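Local coordinates for uncharacterized protein (Sinorhizobium meliloti, PDB 3U5R) that is uncharacterized but, as a thioredoxin-fold member of the AhpC/TSA family, may have antioxidant or oxidoreductase activity, at residues L62-I67 / A94-N99. Numbering follows the deposited sequence.
Sequences LLVAFI and AVVAIN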
ATOM      1  N   LEU A  62      -9.051   5.209  -3.345  1.00 12.72           N
ATOM      2  CA  LEU A  62      -8.013   4.341  -3.877  1.00 11.29           C
ATOM      3  C   LEU A  62      -6.832   4.334  -2.923  1.00 11.96           C
ATOM      4  O   LEU A  62      -6.260   5.417  -2.589  1.00 11.31           O
ATOM      5  CB  LEU A  62      -7.566   4.760  -5.302  1.00 12.39           C
ATOM      6  CG  LEU A  62      -6.225   4.127  -5.741  1.00 16.26           C
ATOM      7  CD1 LEU A  62      -6.492   2.649  -6.152  1.00 12.54           C
ATOM      8  CD2 LEU A  62      -5.593   4.865  -6.945  1.00 11.62           C
ATOM      9  N   LEU A  63      -6.487   3.131  -2.432  1.00  8.86           N
ATOM     10  CA  LEU A  63      -5.320   2.965  -1.600  1.00 11.72           C
ATOM     11  C   LEU A  63      -4.165   2.365  -2.434  1.00 11.99           C
ATOM     12  O   LEU A  63      -4.339   1.289  -3.046  1.00 12.22           O
ATOM     13  CB  LEU A  63      -5.631   2.073  -0.396  1.00 20.00           C
ATOM     14  CG  LEU A  63      -4.457   1.756   0.534  1.00 20.00           C
ATOM     15  CD1 LEU A  63      -3.925   3.027   1.178  1.00 20.00           C
ATOM     16  CD2 LEU A  63      -4.866   0.744   1.592  1.00 20.00           C
ATOM     17  N   VAL A  64      -2.985   3.009  -2.421  1.00 11.90           N
ATOM     18  CA  VAL A  64      -1.822   2.471  -3.075  1.00 11.46           C
ATOM     19  C   VAL A  64      -0.877   2.130  -1.936  1.00 13.45           C
ATOM     20  O   VAL A  64      -0.538   3.016  -1.119  1.00 13.39           O
ATOM     21  CB  VAL A  64      -1.159   3.471  -4.019  1.00 13.92           C
ATOM     22  CG1 VAL A  64       0.122   2.819  -4.676  1.00 13.36           C
ATOM     23  CG2 VAL A  64      -2.152   3.923  -5.103  1.00 10.73           C
ATOM     24  N   ALA A  65      -0.441   0.856  -1.853  1.00 12.11           N
ATOM     25  CA  ALA A  65       0.308   0.396  -0.687  1.00 12.49           C
ATOM     26  C   ALA A  65       1.565  -0.232  -1.109  1.00 11.72           C
ATOM     27  O   ALA A  65       1.534  -1.219  -1.890  1.00 14.64           O
ATOM     28  CB  ALA A  65      -0.594  -0.674   0.132  1.00 13.88           C
ATOM     29  N   PHE A  66       2.703   0.309  -0.692  1.00 11.18           N
ATOM     30  CA  PHE A  66       3.980  -0.329  -1.030  1.00 11.98           C
ATOM     31  C   PHE A  66       4.330  -1.319   0.075  1.00 14.86           C
ATOM     32  O   PHE A  66       4.529  -0.936   1.220  1.00 14.59           O
ATOM     33  CB  PHE A  66       5.098   0.720  -1.205  1.00 11.72           C
ATOM     34  CG  PHE A  66       4.859   1.604  -2.381  1.00 11.27           C
ATOM     35  CD1 PHE A  66       5.466   1.340  -3.601  1.00 12.56           C
ATOM     36  CD2 PHE A  66       3.941   2.629  -2.294  1.00 11.98           C
ATOM     37  CE1 PHE A  66       5.197   2.122  -4.713  1.00 13.86           C
ATOM     38  CE2 PHE A  66       3.650   3.436  -3.424  1.00 13.78           C
ATOM     39  CZ  PHE A  66       4.299   3.190  -4.611  1.00 13.35           C
ATOM     40  N   ILE A  67       4.376  -2.600  -0.264  1.00 15.18           N
ATOM     41  CA  ILE A  67       4.629  -3.607   0.742  1.00 14.87           C
ATOM     42  C   ILE A  67       5.777  -4.545   0.295  1.00 15.90           C
ATOM     43  O   ILE A  67       6.471  -4.265  -0.672  1.00 14.35           O
ATOM     44  CB  ILE A  67       3.324  -4.389   1.080  1.00 15.73           C
ATOM     45  CG1 ILE A  67       2.744  -5.086  -0.155  1.00 16.14           C
ATOM     46  CG2 ILE A  67       2.292  -3.479   1.626  1.00 13.03           C
ATOM     47  CD1 ILE A  67       1.607  -6.010   0.262  1.00 11.67           C
ATOM     48  N   ALA A  94     -10.834   0.850  -3.760  1.00 13.95           N
ATOM     49  CA  ALA A  94      -9.912   0.032  -4.511  1.00 15.09           C
ATOM     50  C   ALA A  94      -8.585  -0.005  -3.767  1.00 14.44           C
ATOM     51  O   ALA A  94      -8.118   1.028  -3.287  1.00 12.97           O
ATOM     52  CB  ALA A  94      -9.700   0.604  -5.920  1.00 13.41           C
ATOM     53  N   VAL A  95      -7.968  -1.177  -3.670  1.00 13.75           N
ATOM     54  CA  VAL A  95      -6.630  -1.301  -3.076  1.00 12.82           C
ATOM     55  C   VAL A  95      -5.697  -1.813  -4.100  1.00 15.24           C
ATOM     56  O   VAL A  95      -5.989  -2.790  -4.824  1.00 15.37           O
ATOM     57  CB  VAL A  95      -6.594  -2.261  -1.835  1.00 15.34           C
ATOM     58  CG1 VAL A  95      -5.158  -2.490  -1.329  1.00 12.78           C
ATOM     59  CG2 VAL A  95      -7.497  -1.718  -0.675  1.00 14.48           C
ATOM     60  N   VAL A  96      -4.528  -1.168  -4.224  1.00 15.93           N
ATOM     61  CA  VAL A  96      -3.483  -1.733  -5.098  1.00 16.28           C
ATOM     62  C   VAL A  96      -2.257  -1.829  -4.286  1.00 15.54           C
ATOM     63  O   VAL A  96      -1.809  -0.776  -3.772  1.00 15.49           O
ATOM     64  CB  VAL A  96      -3.228  -0.874  -6.350  1.00 20.00           C
ATOM     65  CG1 VAL A  96      -3.082   0.591  -5.970  1.00 20.00           C
ATOM     66  CG2 VAL A  96      -1.993  -1.365  -7.092  1.00 20.00           C
ATOM     67  N   ALA A  97      -1.652  -3.025  -4.223  1.00 13.93           N
ATOM     68  CA  ALA A  97      -0.380  -3.188  -3.556  1.00 13.20           C
ATOM     69  C   ALA A  97       0.768  -3.340  -4.512  1.00 11.92           C
ATOM     70  O   ALA A  97       0.600  -3.955  -5.544  1.00 10.26           O
ATOM     71  CB  ALA A  97      -0.428  -4.435  -2.603  1.00 14.37           C
ATOM     72  N   ILE A  98       1.957  -2.860  -4.149  1.00 11.44           N
ATOM     73  CA  ILE A  98       3.086  -2.824  -5.075  1.00 12.79           C
ATOM     74  C   ILE A  98       4.349  -3.283  -4.312  1.00 14.27           C
ATOM     75  O   ILE A  98       4.611  -2.825  -3.209  1.00 14.89           O
ATOM     76  CB  ILE A  98       3.332  -1.388  -5.640  1.00 12.69           C
ATOM     77  CG1 ILE A  98       2.123  -0.947  -6.486  1.00 13.64           C
ATOM     78  CG2 ILE A  98       4.636  -1.364  -6.512  1.00 12.29           C
ATOM     79  CD1 ILE A  98       2.133   0.588  -6.818  1.00 14.61           C
ATOM     80  N   ASN A  99       5.091  -4.194  -4.888  1.00 11.93           N
ATOM     81  CA  ASN A  99       6.332  -4.627  -4.278  1.00 14.51           C
ATOM     82  C   ASN A  99       7.417  -4.031  -5.165  1.00 15.41           C
ATOM     83  O   ASN A  99       7.585  -4.492  -6.329  1.00 15.40           O
ATOM     84  CB  ASN A  99       6.395  -6.159  -4.301  1.00 13.03           C
ATOM     85  CG  ASN A  99       7.595  -6.682  -3.613  1.00 15.44           C
ATOM     86  OD1 ASN A  99       8.732  -6.189  -3.825  1.00 17.22           O
ATOM     87  ND2 ASN A  99       7.376  -7.662  -2.728  1.00 13.89           N
TER
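V64 and V96 project together from one face of the sheet, with V64 CG2 3.6 Å from V96 CG1. That V96 methyl lies between its own backbone N and carbonyl carbon (chi1 47°), a rotation that turns it toward strand 61-66, 3.3 Å from L63 O. I98 reaches across the same face, its CD1 3.7 Å from V64 CG1, and lies alongside the F66 ring, whose CE1 is 4.0 Å from I98 CG2. L62 CD1 touches A94 CB at the far end of the row, and helix 134-139 packs on this face through A136, V135 and Y139. The opposite face carries L63, V95, A65 and A97, with L63 and A65 meeting F147 of strand 146-150. Strand 61-66 is the middle strand of the mixed five-stranded sheet of a thioredoxin-like fold and 93-99 lies parallel beside it, the two joined by a beta-alpha-beta crossover through helices 72-75 and 78-88. Five backbone hydrogen bonds tie them: V96 N to L63 O (2.7 Å) is nearly straight, whereas I98 N to A65 O is bent to 146° at the hydrogen. The ladder ends with I67 N on I98 O (3.0 Å), the donor tilted 24° from the carbonyl plane, while I67 CD1 rests on A97 CB. Beyond it, the amide of buried N99 is gripped at both ends, ND2 by E109 and Y127, OD1 by K129 and the backbone N of N101.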